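Long-range contacts in Alpha/beta hydrolase (Streptomyces albidoflavus, PDB 6KSU), which probably closes non-ribosomal peptides into rings by macrolactamization, acting as a peptide cyclase related to penicillin-binding proteins and beta-lactamases: residues S83-L88 and G255-S260; P150-F155 and D193-M198; Y174-Y179 and L249-A254; F212-R217 and H245-S250. One frame throughout, in Å; residues are numbered along the deposited sequence.

All four contacts gather in the beta-lactamase-like part of the chain; interactions 2, 3 and 4 all nest inside the loop that interaction 1 closes, and 3 and 4 share Leu249 and Ser250. Interactions 1, 2 and 3 are buried; interaction 4 is a surface contact between two loops. Interactions 1 and 3 flank the presumed active site and meet at Lys86, whereas 2 and 4 lie farther out and meet at Trp195, which belongs to interaction 2. Helix 194-206, which supplies one side of interaction 2, also packs on the other three. The chemistry changes with place: a hydroxyl and leucines in 1, a water and aromatic rings in 2, small alanine methyls in 3, histidines and aliphatic groups in 4.

Interaction 1: S83-L88 and G255-S260; sequences SVTKFL and GGLVGS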
loop_
_atom_site.group_PDB
_atom_site.type_symbol
_atom_site.label_atom_id
_atom_site.label_comp_id
_atom_site.label_asym_id
_atom_site.label_seq_id
_atom_site.Cartn_x
_atom_site.Cartn_y
_atom_site.Cartn_z
ATOM N N SER A 83 -0.156 3.368 -3.740
ATOM C CA SER A 83 0.000 1.935 -3.544
ATOM C C SER A 83 -1.327 1.201 -3.409
ATOM O O SER A 83 -1.336 -0.040 -3.462
ATOM C CB SER A 83 0.869 1.698 -2.310
ATOM O OG SER A 83 2.226 1.931 -2.654
ATOM N N VAL A 84 -2.448 1.916 -3.251
ATOM C CA VAL A 84 -3.728 1.210 -3.261
ATOM C C VAL A 84 -3.912 0.511 -4.609
ATOM O O VAL A 84 -4.661 -0.466 -4.699
ATOM C CB VAL A 84 -4.912 2.162 -2.893
ATOM C CG1 VAL A 84 -6.283 1.449 -2.962
ATOM C CG2 VAL A 84 -4.730 2.750 -1.471
ATOM N N THR A 85 -3.171 0.952 -5.642
ATOM C CA THR A 85 -3.152 0.270 -6.935
ATOM C C THR A 85 -2.887 -1.235 -6.800
ATOM O O THR A 85 -3.334 -2.031 -7.641
ATOM C CB THR A 85 -2.078 0.920 -7.830
ATOM O OG1 THR A 85 -2.358 2.323 -8.011
ATOM C CG2 THR A 85 -2.023 0.240 -9.211
ATOM N N LYS A 86 -2.136 -1.639 -5.768
ATOM C CA LYS A 86 -1.753 -3.045 -5.625
ATOM C C LYS A 86 -2.968 -3.936 -5.409
ATOM O O LYS A 86 -2.942 -5.126 -5.752
ATOM C CB LYS A 86 -0.767 -3.201 -4.455
ATOM C CG LYS A 86 0.580 -2.629 -4.750
ATOM C CD LYS A 86 1.453 -2.601 -3.509
ATOM C CE LYS A 86 2.855 -2.214 -3.914
ATOM N NZ LYS A 86 2.970 -0.736 -4.092
ATOM N N PHE A 87 -4.028 -3.393 -4.823
ATOM C CA PHE A 87 -5.236 -4.186 -4.643
ATOM C C PHE A 87 -5.902 -4.489 -5.986
ATOM O O PHE A 87 -6.446 -5.574 -6.176
ATOM C CB PHE A 87 -6.158 -3.452 -3.669
ATOM C CG PHE A 87 -7.546 -4.018 -3.554
ATOM C CD1 PHE A 87 -7.778 -5.204 -2.888
ATOM C CD2 PHE A 87 -8.629 -3.305 -4.038
ATOM C CE1 PHE A 87 -9.071 -5.716 -2.746
ATOM C CE2 PHE A 87 -9.922 -3.806 -3.906
ATOM C CZ PHE A 87 -10.138 -5.019 -3.260
ATOM N N LEU A 88 -5.805 -3.584 -6.951
ATOM C CA LEU A 88 -6.420 -3.857 -8.248
ATOM C C LEU A 88 -5.527 -4.744 -9.095
ATOM O O LEU A 88 -6.017 -5.653 -9.780
ATOM C CB LEU A 88 -6.731 -2.539 -8.947
ATOM C CG LEU A 88 -7.726 -1.898 -7.978
ATOM C CD1 LEU A 88 -7.191 -0.595 -7.403
ATOM C CD2 LEU A 88 -9.067 -1.720 -8.623
ATOM N N GLY A 255 1.685 1.544 -8.359
ATOM C CA GLY A 255 1.117 2.768 -7.802
ATOM C C GLY A 255 0.486 3.772 -8.755
ATOM O O GLY A 255 0.106 4.868 -8.324
ATOM N N GLY A 256 0.359 3.437 -10.033
ATOM C CA GLY A 256 0.000 4.424 -11.032
ATOM C C GLY A 256 -1.464 4.599 -11.390
ATOM O O GLY A 256 -1.748 5.348 -12.327
ATOM N N LEU A 257 -2.393 3.926 -10.708
ATOM C CA LEU A 257 -3.813 4.065 -10.987
ATOM C C LEU A 257 -4.397 5.331 -10.366
ATOM O O LEU A 257 -3.972 5.797 -9.302
ATOM C CB LEU A 257 -4.599 2.867 -10.471
ATOM C CG LEU A 257 -4.924 1.864 -11.559
ATOM C CD1 LEU A 257 -5.434 0.572 -10.943
ATOM C CD2 LEU A 257 -5.924 2.478 -12.543
ATOM N N VAL A 258 -5.408 5.867 -11.038
ATOM C CA VAL A 258 -6.044 7.142 -10.702
ATOM C C VAL A 258 -7.555 6.941 -10.772
ATOM O O VAL A 258 -8.090 6.607 -11.835
ATOM C CB VAL A 258 -5.601 8.256 -11.673
ATOM C CG1 VAL A 258 -6.377 9.569 -11.430
ATOM C CG2 VAL A 258 -4.052 8.457 -11.597
ATOM N N GLY A 259 -8.240 7.096 -9.651
ATOM C CA GLY A 259 -9.678 6.934 -9.676
ATOM C C GLY A 259 -10.314 7.448 -8.411
ATOM O O GLY A 259 -9.674 8.131 -7.604
ATOM N N SER A 260 -11.568 7.062 -8.216
ATOM C CA SER A 260 -12.390 7.651 -7.176
ATOM C C SER A 260 -12.521 6.749 -5.961
ATOM O O SER A 260 -12.347 5.532 -6.026
ATOM C CB SER A 260 -13.790 7.956 -7.704
ATOM O OG SER A 260 -14.581 6.810 -7.530
#
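Ser83 and Gly255 bring their CA atoms within 4.5 Å where the start of helix 85-98 passes the loop leading from helix 252-255 to strand 258-259. Thr85 points its side chain at this loop and divides the work between its branches. With chi1 at -59°, OG1 stands beside the residue's own backbone N while CG2 lies anti to it. OG1 accepts the N-H of Leu257, the N to OG1 distance being 3.1 Å and the angle at the hydrogen 153°. The same hydroxyl is bonded to Gly82 O, so both its donor and acceptor sides are used inside the fold. Ser83 and Lys86 fit the SxxK motif of serine beta-lactamases and penicillin-binding proteins, in which the serine is the nucleophile, and probably play the same parts here; Lys86 NZ lies 3.1 Å from Ser83 OG. Leu257 CD1 touches two helix residues, 3.8 Å from Thr85 CG2 and 3.9 Å from Leu88 CB. Trp194 and Met198 of helix 194-206 close in on this apolar patch. Beyond it, strand 258-259 pairs antiparallel with strand 79-80.

Interaction 2: P150-F155 and D193-M198; sequences PSYRRF and DWWTAM
Pro150 meets the start of helix 194-206 with both its ring and its carbonyl. Its CB sits over the carboxylate of Asp193, 3.8 Å from CG and almost equally far from the two oxygens. Its carbonyl comes instead to the rim of the Trp195 indole, with Pro150 O 3.3 Å from CZ3 and near the ring plane. A water bridges the backbones as well, donating a hydrogen bond to Pro150 O at 2.9 Å and accepting one from Trp194 N at 2.6 Å, which links the loop to the first turn of the helix.

Tyr152 adds its ring edge: CE2 lies 4.2 Å from Trp194 CB, which is close to the plane of the phenol. The two indoles stand nearly perpendicular, with Trp194 CE3 3.6 Å above a face of Trp195, offset toward its rim. Asp193 is the N-cap. Its CG lies between the backbone N and the carbonyl carbon (chi1 68°), which brings the carboxylate back over the helix start. There OD1 takes Thr196 N at 2.8 Å from well above the carboxylate plane, and OD2 takes the hydroxyl Thr196 OG1 at 2.7 Å on its syn side, tilted out of that plane.

The polar ends reach farther: Tyr152 OH bonds to Ser250 O and Ala253 N, Trp195 NE1 to His214 O, and Trp194 NE1 to Thr89 OG1 of helix 85-98. The contact thus joins the loop before helix 153-160 to the start of helix 194-206, with helix 252-255 packed against Tyr152 and both tryptophans.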
loop_
_atom_site.group_PDB
_atom_site.type_symbol
_atom_site.label_atom_id
_atom_site.label_comp_id
_atom_site.label_asym_id
_atom_site.label_seq_id
_atom_site.Cartn_x
_atom_site.Cartn_y
_atom_site.Cartn_z
ATOM N N PRO A 150 4.820 0.549 -23.008
ATOM C CA PRO A 150 3.945 -0.158 -22.055
ATOM C C PRO A 150 4.431 -1.537 -21.624
ATOM O O PRO A 150 3.818 -2.119 -20.723
ATOM C CB PRO A 150 2.613 -0.280 -22.821
ATOM C CG PRO A 150 3.012 -0.268 -24.259
ATOM C CD PRO A 150 4.203 0.670 -24.341
ATOM N N SER A 151 5.476 -2.096 -22.225
ATOM C CA SER A 151 5.932 -3.424 -21.817
ATOM C C SER A 151 6.814 -3.362 -20.577
ATOM O O SER A 151 7.671 -2.486 -20.448
ATOM C CB SER A 151 6.715 -4.117 -22.931
ATOM O OG SER A 151 7.130 -5.406 -22.491
ATOM N N TYR A 152 6.621 -4.323 -19.684
ATOM C CA TYR A 152 7.471 -4.507 -18.515
ATOM C C TYR A 152 8.584 -5.536 -18.744
ATOM O O TYR A 152 9.212 -5.969 -17.772
ATOM C CB TYR A 152 6.624 -4.944 -17.317
ATOM C CG TYR A 152 6.110 -3.838 -16.400
ATOM C CD1 TYR A 152 6.981 -3.080 -15.637
ATOM C CD2 TYR A 152 4.744 -3.589 -16.272
ATOM C CE1 TYR A 152 6.517 -2.087 -14.786
ATOM C CE2 TYR A 152 4.269 -2.611 -15.424
ATOM C CZ TYR A 152 5.167 -1.858 -14.671
ATOM O OH TYR A 152 4.726 -0.863 -13.817
ATOM N N ARG A 153 8.852 -5.929 -19.994
ATOM C CA ARG A 153 9.768 -7.050 -20.240
ATOM C C ARG A 153 11.212 -6.691 -19.899
ATOM O O ARG A 153 11.864 -7.397 -19.121
ATOM C CB ARG A 153 9.662 -7.525 -21.690
ATOM C CG ARG A 153 8.901 -8.830 -21.836
ATOM C CD ARG A 153 8.804 -9.290 -23.282
ATOM N NE ARG A 153 7.586 -8.817 -23.944
ATOM C CZ ARG A 153 6.367 -9.316 -23.736
ATOM N NH1 ARG A 153 6.189 -10.307 -22.867
ATOM N NH2 ARG A 153 5.318 -8.816 -24.388
ATOM N N ARG A 154 11.737 -5.603 -20.475
ATOM C CA ARG A 154 13.088 -5.171 -20.129
ATOM C C ARG A 154 13.235 -4.971 -18.624
ATOM O O ARG A 154 14.311 -5.207 -18.063
ATOM C CB ARG A 154 13.441 -3.872 -20.848
ATOM C CG ARG A 154 13.282 -3.839 -22.363
ATOM C CD ARG A 154 12.962 -2.389 -22.867
ATOM N NE ARG A 154 11.548 -1.978 -22.749
ATOM C CZ ARG A 154 11.110 -0.710 -22.732
ATOM N NH1 ARG A 154 11.962 0.305 -22.808
ATOM N NH2 ARG A 154 9.805 -0.446 -22.632
ATOM N N PHE A 155 12.165 -4.533 -17.954
ATOM C CA PHE A 155 12.239 -4.254 -16.524
ATOM C C PHE A 155 12.433 -5.538 -15.744
ATOM O O PHE A 155 13.167 -5.563 -14.749
ATOM C CB PHE A 155 10.970 -3.537 -16.065
ATOM C CG PHE A 155 10.852 -3.389 -14.570
ATOM C CD1 PHE A 155 11.306 -2.241 -13.935
ATOM C CD2 PHE A 155 10.253 -4.379 -13.804
ATOM C CE1 PHE A 155 11.190 -2.084 -12.555
ATOM C CE2 PHE A 155 10.140 -4.236 -12.434
ATOM C CZ PHE A 155 10.612 -3.083 -11.804
ATOM N N ASP A 193 -0.245 -5.701 -22.349
ATOM C CA ASP A 193 0.451 -4.913 -21.346
ATOM C C ASP A 193 -0.450 -4.668 -20.131
ATOM O O ASP A 193 -1.681 -4.825 -20.187
ATOM C CB ASP A 193 0.917 -3.594 -21.949
ATOM C CG ASP A 193 -0.240 -2.667 -22.294
ATOM O OD1 ASP A 193 -0.774 -2.013 -21.369
ATOM O OD2 ASP A 193 -0.618 -2.584 -23.486
ATOM N N TRP A 194 0.179 -4.276 -19.018
ATOM C CA TRP A 194 -0.559 -4.132 -17.763
ATOM C C TRP A 194 -1.714 -3.138 -17.887
ATOM O O TRP A 194 -2.804 -3.391 -17.369
ATOM C CB TRP A 194 0.380 -3.707 -16.622
ATOM C CG TRP A 194 -0.373 -3.338 -15.376
ATOM C CD1 TRP A 194 -0.819 -4.189 -14.412
ATOM C CD2 TRP A 194 -0.785 -2.015 -14.967
ATOM N NE1 TRP A 194 -1.477 -3.483 -13.413
ATOM C CE2 TRP A 194 -1.466 -2.150 -13.733
ATOM C CE3 TRP A 194 -0.622 -0.733 -15.514
ATOM C CZ2 TRP A 194 -2.006 -1.066 -13.055
ATOM C CZ3 TRP A 194 -1.161 0.347 -14.845
ATOM C CH2 TRP A 194 -1.836 0.179 -13.615
ATOM N N TRP A 195 -1.490 -1.997 -18.549
ATOM C CA TRP A 195 -2.568 -1.017 -18.734
ATOM C C TRP A 195 -3.754 -1.628 -19.476
ATOM O O TRP A 195 -4.902 -1.562 -19.008
ATOM C CB TRP A 195 -2.063 0.203 -19.507
ATOM C CG TRP A 195 -1.119 1.105 -18.777
ATOM C CD1 TRP A 195 -1.418 2.301 -18.194
ATOM C CD2 TRP A 195 0.294 0.914 -18.598
ATOM N NE1 TRP A 195 -0.288 2.855 -17.643
ATOM C CE2 TRP A 195 0.776 2.026 -17.875
ATOM C CE3 TRP A 195 1.193 -0.092 -18.965
ATOM C CZ2 TRP A 195 2.116 2.168 -17.527
ATOM C CZ3 TRP A 195 2.531 0.046 -18.609
ATOM C CH2 TRP A 195 2.976 1.168 -17.894
ATOM N N THR A 196 -3.494 -2.214 -20.650
ATOM C CA THR A 196 -4.574 -2.761 -21.458
ATOM C C THR A 196 -5.330 -3.833 -20.688
ATOM O O THR A 196 -6.565 -3.858 -20.691
ATOM C CB THR A 196 -4.016 -3.321 -22.767
ATOM O OG1 THR A 196 -3.320 -2.285 -23.469
ATOM C CG2 THR A 196 -5.125 -3.873 -23.649
ATOM N N ALA A 197 -4.606 -4.708 -19.997
ATOM C CA ALA A 197 -5.247 -5.789 -19.260
ATOM C C ALA A 197 -6.022 -5.256 -18.062
ATOM O O ALA A 197 -7.151 -5.694 -17.804
ATOM C CB ALA A 197 -4.189 -6.804 -18.820
ATOM N N MET A 198 -5.430 -4.315 -17.309
ATOM C CA MET A 198 -6.155 -3.685 -16.210
ATOM C C MET A 198 -7.464 -3.068 -16.702
ATOM O O MET A 198 -8.531 -3.262 -16.102
ATOM C CB MET A 198 -5.258 -2.629 -15.547
ATOM C CG MET A 198 -5.873 -1.870 -14.398
ATOM S SD MET A 198 -6.455 -2.910 -13.038
ATOM C CE MET A 198 -4.945 -3.363 -12.191
HETATM O O HOH W 1 2.731 -4.416 -19.241
#

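Interaction 3: Y174-Y179 and L249-A254; sequences YSNTGY and LSLAAA
Asn176 leads the contact from the first turn of helix 176-189, its side chain directed at the short helix 252-255. Its CB touches two apolar partners, 3.9 Å from Leu251 CD2 and 4.0 Å from Ala254 CB. From there CG stands anti to the carbonyl carbon (chi1 -70°), and this sends the amide past the alanine methyl, with OD1 4.0 Å from Ala254 CB. At the tip, OD1 is hydrogen-bonded to Lys86 NZ. Ala254 adds its own carbonyl O as a second acceptor for Lys86 NZ, so both sides of the contact hold the lysine of the SxxK pattern. Tyr174 and Asn176 are spaced as in the YxN motif of class C beta-lactamases and related penicillin-binding proteins, and probably line the active site in the same way.

The rest is close packing of small groups. Ala254 CB also touches the backbone, 3.4 Å from Asn176 O, and lies 4.0 Å from Tyr179 CB. Ala253 CB rests 3.7 Å from Tyr179 O, while its carbonyl O comes to the edge of the Tyr179 ring. The phenol then leads away from the contact to hydrogen-bond Leu132 O through OH. Ser175 caps the helix start, its OG accepting from Gly178 N at 2.7 Å.

Helix 85-98 lies against Tyr179 through Lys86 and Thr89, and helix 194-206 packs on Ala252 and Ala253, leaving the alanine-rich turn 252-254 set between helices 176-189, 85-98 and 194-206.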
loop_
_atom_site.group_PDB
_atom_site.type_symbol
_atom_site.label_atom_id
_atom_site.label_comp_id
_atom_site.label_asym_id
_atom_site.label_seq_id
_atom_site.Cartn_x
_atom_site.Cartn_y
_atom_site.Cartn_z
ATOM N N TYR A 174 7.946 -5.240 2.224
ATOM C CA TYR A 174 7.120 -4.537 1.251
ATOM C C TYR A 174 7.952 -4.154 0.035
ATOM O O TYR A 174 9.099 -3.723 0.165
ATOM C CB TYR A 174 6.515 -3.299 1.898
ATOM C CG TYR A 174 5.418 -2.623 1.117
ATOM C CD1 TYR A 174 4.075 -2.770 1.489
ATOM C CD2 TYR A 174 5.709 -1.808 0.029
ATOM C CE1 TYR A 174 3.048 -2.120 0.790
ATOM C CE2 TYR A 174 4.671 -1.147 -0.680
ATOM C CZ TYR A 174 3.354 -1.317 -0.290
ATOM O OH TYR A 174 2.348 -0.676 -0.976
ATOM N N SER A 175 7.372 -4.311 -1.153
ATOM C CA SER A 175 8.152 -4.185 -2.385
ATOM C C SER A 175 7.254 -3.660 -3.504
ATOM O O SER A 175 6.359 -4.364 -3.969
ATOM C CB SER A 175 8.785 -5.534 -2.760
ATOM O OG SER A 175 9.421 -5.474 -4.024
ATOM N N ASN A 176 7.476 -2.411 -3.914
ATOM C CA ASN A 176 6.840 -1.908 -5.123
ATOM C C ASN A 176 7.318 -2.683 -6.338
ATOM O O ASN A 176 6.543 -2.963 -7.263
ATOM C CB ASN A 176 7.152 -0.412 -5.285
ATOM C CG ASN A 176 6.457 0.446 -4.246
ATOM O OD1 ASN A 176 5.255 0.330 -4.052
ATOM N ND2 ASN A 176 7.215 1.290 -3.557
ATOM N N THR A 177 8.607 -3.012 -6.357
ATOM C CA THR A 177 9.192 -3.751 -7.466
ATOM C C THR A 177 8.569 -5.130 -7.601
ATOM O O THR A 177 8.374 -5.628 -8.718
ATOM C CB THR A 177 10.697 -3.855 -7.244
ATOM O OG1 THR A 177 11.214 -2.539 -6.999
ATOM C CG2 THR A 177 11.391 -4.477 -8.455
ATOM N N GLY A 178 8.247 -5.762 -6.475
ATOM C CA GLY A 178 7.545 -7.028 -6.545
ATOM C C GLY A 178 6.261 -6.922 -7.345
ATOM O O GLY A 178 5.923 -7.816 -8.131
ATOM N N TYR A 179 5.545 -5.811 -7.190
ATOM C CA TYR A 179 4.310 -5.692 -7.937
ATOM C C TYR A 179 4.564 -5.262 -9.370
ATOM O O TYR A 179 3.818 -5.662 -10.266
ATOM C CB TYR A 179 3.348 -4.756 -7.219
ATOM C CG TYR A 179 2.419 -5.526 -6.300
ATOM C CD1 TYR A 179 1.058 -5.643 -6.590
ATOM C CD2 TYR A 179 2.908 -6.161 -5.156
ATOM C CE1 TYR A 179 0.210 -6.348 -5.758
ATOM C CE2 TYR A 179 2.056 -6.882 -4.316
ATOM C CZ TYR A 179 0.708 -6.959 -4.629
ATOM O OH TYR A 179 -0.145 -7.652 -3.816
ATOM N N LEU A 249 7.544 6.064 -14.616
ATOM C CA LEU A 249 6.622 5.260 -15.407
ATOM C C LEU A 249 6.578 3.813 -14.923
ATOM O O LEU A 249 5.501 3.210 -14.848
ATOM C CB LEU A 249 7.030 5.317 -16.879
ATOM C CG LEU A 249 6.178 4.408 -17.767
ATOM C CD1 LEU A 249 4.767 5.006 -17.886
ATOM C CD2 LEU A 249 6.810 4.161 -19.140
ATOM N N SER A 250 7.734 3.247 -14.578
ATOM C CA SER A 250 7.827 1.837 -14.206
ATOM C C SER A 250 7.062 1.491 -12.934
ATOM O O SER A 250 6.825 0.309 -12.683
ATOM C CB SER A 250 9.294 1.450 -14.041
ATOM O OG SER A 250 9.946 2.397 -13.219
ATOM N N LEU A 251 6.662 2.471 -12.129
ATOM C CA LEU A 251 5.925 2.151 -10.911
ATOM C C LEU A 251 4.456 1.807 -11.160
ATOM O O LEU A 251 3.764 1.424 -10.207
ATOM C CB LEU A 251 6.034 3.312 -9.914
ATOM C CG LEU A 251 7.392 3.334 -9.189
ATOM C CD1 LEU A 251 7.902 4.752 -8.873
ATOM C CD2 LEU A 251 7.344 2.465 -7.931
ATOM N N ALA A 252 4.001 1.854 -12.421
ATOM C CA ALA A 252 2.573 1.860 -12.748
ATOM C C ALA A 252 1.800 0.717 -12.100
ATOM O O ALA A 252 0.760 0.948 -11.469
ATOM C CB ALA A 252 2.388 1.817 -14.267
ATOM N N ALA A 253 2.260 -0.534 -12.278
ATOM C CA ALA A 253 1.531 -1.671 -11.717
ATOM C C ALA A 253 1.553 -1.677 -10.192
ATOM O O ALA A 253 0.783 -2.422 -9.566
ATOM C CB ALA A 253 2.096 -3.005 -12.251
ATOM N N ALA A 254 2.429 -0.884 -9.582
ATOM C CA ALA A 254 2.491 -0.788 -8.133
ATOM C C ALA A 254 1.813 0.466 -7.577
ATOM O O ALA A 254 1.382 0.446 -6.423
ATOM C CB ALA A 254 3.959 -0.838 -7.665
#

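Interaction 4: F212-R217 and H245-S250; sequences FLHDPR and HMASLS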
loop_
_atom_site.group_PDB
_atom_site.type_symbol
_atom_site.label_atom_id
_atom_site.label_comp_id
_atom_site.label_asym_id
_atom_site.label_seq_id
_atom_site.Cartn_x
_atom_site.Cartn_y
_atom_site.Cartn_z
ATOM N N PHE A 212 -4.602 6.910 -15.311
ATOM C CA PHE A 212 -3.285 6.532 -14.841
ATOM C C PHE A 212 -2.468 7.790 -14.614
ATOM O O PHE A 212 -2.690 8.807 -15.275
ATOM C CB PHE A 212 -2.567 5.630 -15.848
ATOM C CG PHE A 212 -3.378 4.422 -16.272
ATOM C CD1 PHE A 212 -3.271 3.219 -15.588
ATOM C CD2 PHE A 212 -4.252 4.494 -17.354
ATOM C CE1 PHE A 212 -4.013 2.112 -15.976
ATOM C CE2 PHE A 212 -4.994 3.397 -17.744
ATOM C CZ PHE A 212 -4.874 2.201 -17.050
ATOM N N LEU A 213 -1.527 7.709 -13.660
ATOM C CA LEU A 213 -0.482 8.719 -13.539
ATOM C C LEU A 213 0.214 8.927 -14.878
ATOM O O LEU A 213 0.345 10.056 -15.356
ATOM C CB LEU A 213 0.529 8.310 -12.454
ATOM C CG LEU A 213 -0.080 8.370 -11.057
ATOM C CD1 LEU A 213 0.940 8.014 -9.936
ATOM C CD2 LEU A 213 -0.689 9.791 -10.865
ATOM N N HIS A 214 0.646 7.841 -15.508
ATOM C CA HIS A 214 1.255 7.895 -16.833
ATOM C C HIS A 214 0.748 6.746 -17.676
ATOM O O HIS A 214 0.846 5.582 -17.269
ATOM C CB HIS A 214 2.785 7.822 -16.752
ATOM C CG HIS A 214 3.388 8.807 -15.804
ATOM N ND1 HIS A 214 3.396 10.165 -16.050
ATOM C CD2 HIS A 214 4.008 8.634 -14.610
ATOM C CE1 HIS A 214 3.995 10.785 -15.048
ATOM N NE2 HIS A 214 4.376 9.880 -14.162
ATOM N N ASP A 215 0.249 7.072 -18.861
ATOM C CA ASP A 215 -0.180 6.074 -19.838
ATOM C C ASP A 215 0.748 6.132 -21.045
ATOM O O ASP A 215 0.653 7.080 -21.848
ATOM C CB ASP A 215 -1.631 6.322 -20.250
ATOM C CG ASP A 215 -2.223 5.173 -21.042
ATOM O OD1 ASP A 215 -1.445 4.324 -21.515
ATOM O OD2 ASP A 215 -3.466 5.132 -21.233
ATOM N N PRO A 216 1.657 5.170 -21.222
ATOM C CA PRO A 216 2.589 5.213 -22.360
ATOM C C PRO A 216 1.997 4.738 -23.678
ATOM O O PRO A 216 2.728 4.693 -24.672
ATOM C CB PRO A 216 3.724 4.278 -21.910
ATOM C CG PRO A 216 3.042 3.287 -21.020
ATOM C CD PRO A 216 1.874 3.993 -20.365
ATOM N N ARG A 217 0.722 4.376 -23.723
ATOM C CA ARG A 217 0.211 3.916 -25.010
ATOM C C ARG A 217 -0.348 5.089 -25.805
ATOM O O ARG A 217 -0.883 6.040 -25.224
ATOM C CB ARG A 217 -0.886 2.870 -24.815
ATOM C CG ARG A 217 -0.536 1.712 -23.886
ATOM C CD ARG A 217 -1.803 1.042 -23.364
ATOM N NE ARG A 217 -2.629 2.001 -22.628
ATOM C CZ ARG A 217 -3.895 1.805 -22.274
ATOM N NH1 ARG A 217 -4.517 0.675 -22.602
ATOM N NH2 ARG A 217 -4.541 2.753 -21.597
ATOM N N HIS A 245 4.455 16.181 -8.253
ATOM C CA HIS A 245 4.984 14.860 -7.947
ATOM C C HIS A 245 5.677 14.314 -9.186
ATOM O O HIS A 245 5.131 14.391 -10.295
ATOM C CB HIS A 245 3.875 13.899 -7.502
ATOM C CG HIS A 245 2.893 13.573 -8.587
ATOM N ND1 HIS A 245 1.766 14.332 -8.828
ATOM C CD2 HIS A 245 2.879 12.578 -9.507
ATOM C CE1 HIS A 245 1.096 13.815 -9.842
ATOM N NE2 HIS A 245 1.751 12.752 -10.274
ATOM N N MET A 246 6.886 13.798 -9.005
ATOM C CA MET A 246 7.544 12.989 -10.020
ATOM C C MET A 246 7.277 11.532 -9.669
ATOM O O MET A 246 7.573 11.090 -8.552
ATOM C CB MET A 246 9.044 13.280 -10.093
ATOM C CG MET A 246 9.480 14.129 -11.297
ATOM S SD MET A 246 11.125 14.873 -11.083
ATOM C CE MET A 246 11.520 15.375 -12.763
ATOM N N ALA A 247 6.674 10.804 -10.601
ATOM C CA ALA A 247 6.382 9.390 -10.422
ATOM C C ALA A 247 6.875 8.665 -11.661
ATOM O O ALA A 247 6.399 8.933 -12.770
ATOM C CB ALA A 247 4.887 9.155 -10.195
ATOM N N SER A 248 7.853 7.781 -11.480
ATOM C CA SER A 248 8.433 7.097 -12.619
ATOM C C SER A 248 7.390 6.213 -13.298
ATOM O O SER A 248 6.468 5.696 -12.663
ATOM C CB SER A 248 9.646 6.273 -12.189
ATOM O OG SER A 248 9.280 4.949 -11.853
ATOM N N LEU A 249 7.544 6.064 -14.616
ATOM C CA LEU A 249 6.622 5.260 -15.407
ATOM C C LEU A 249 6.578 3.813 -14.923
ATOM O O LEU A 249 5.501 3.210 -14.848
ATOM C CB LEU A 249 7.030 5.317 -16.879
ATOM C CG LEU A 249 6.178 4.408 -17.767
ATOM C CD1 LEU A 249 4.767 5.006 -17.886
ATOM C CD2 LEU A 249 6.810 4.161 -19.140
ATOM N N SER A 250 7.734 3.247 -14.578
ATOM C CA SER A 250 7.827 1.837 -14.206
ATOM C C SER A 250 7.062 1.491 -12.934
ATOM O O SER A 250 6.825 0.309 -12.683
ATOM C CB SER A 250 9.294 1.450 -14.041
ATOM O OG SER A 250 9.946 2.397 -13.219
#
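His214 reaches across to the backbone of Ala247 and rests its CB on Leu249. With CG anti to the carbonyl carbon (chi1 -51°), the torsion turns the imidazole edge toward Ala247 O. NE2 is 2.6 Å from that oxygen, but the angle at the hydrogen is only 119°, so the bond is weak; CD2 is nearly as close to Ala247 O, at 3.0 Å, and the carbonyl meets the ring between the two atoms.

Leu249 has its CG anti to the backbone N, which carries the isopropyl end over to the other loop. There CD1 sits 3.6 Å from His214 CB and 3.9 Å from Pro216 CD, while CD2 faces Pro216 CB. Leu213 spreads its two methyls along the chain: CD1 lies 4.1 Å from Ala247 CB, and CD2 lies 3.9 Å from His245 NE2, the leucine and the imidazole crossing at a slant.

Beside the contact, Asp215 and Arg217 fix the shape of their own loop. Asp215 OD1 accepts from Arg217 N in an Asx turn and from Arg217 NE, while OD2 takes Arg217 NH2 at 2.6 Å, a side-on, two-nitrogen salt bridge. The backbone of Leu213 pairs with Gly256.

Between the loops themselves, then, the attachment is largely apolar, supplemented by one weak imidazole bond. Because both histidines are exposed, their protonation may respond to pH; with His214 NE2 and His245 NE2 5.5 Å apart, a positive charge on one ring would probably make protonation of the other less favourable.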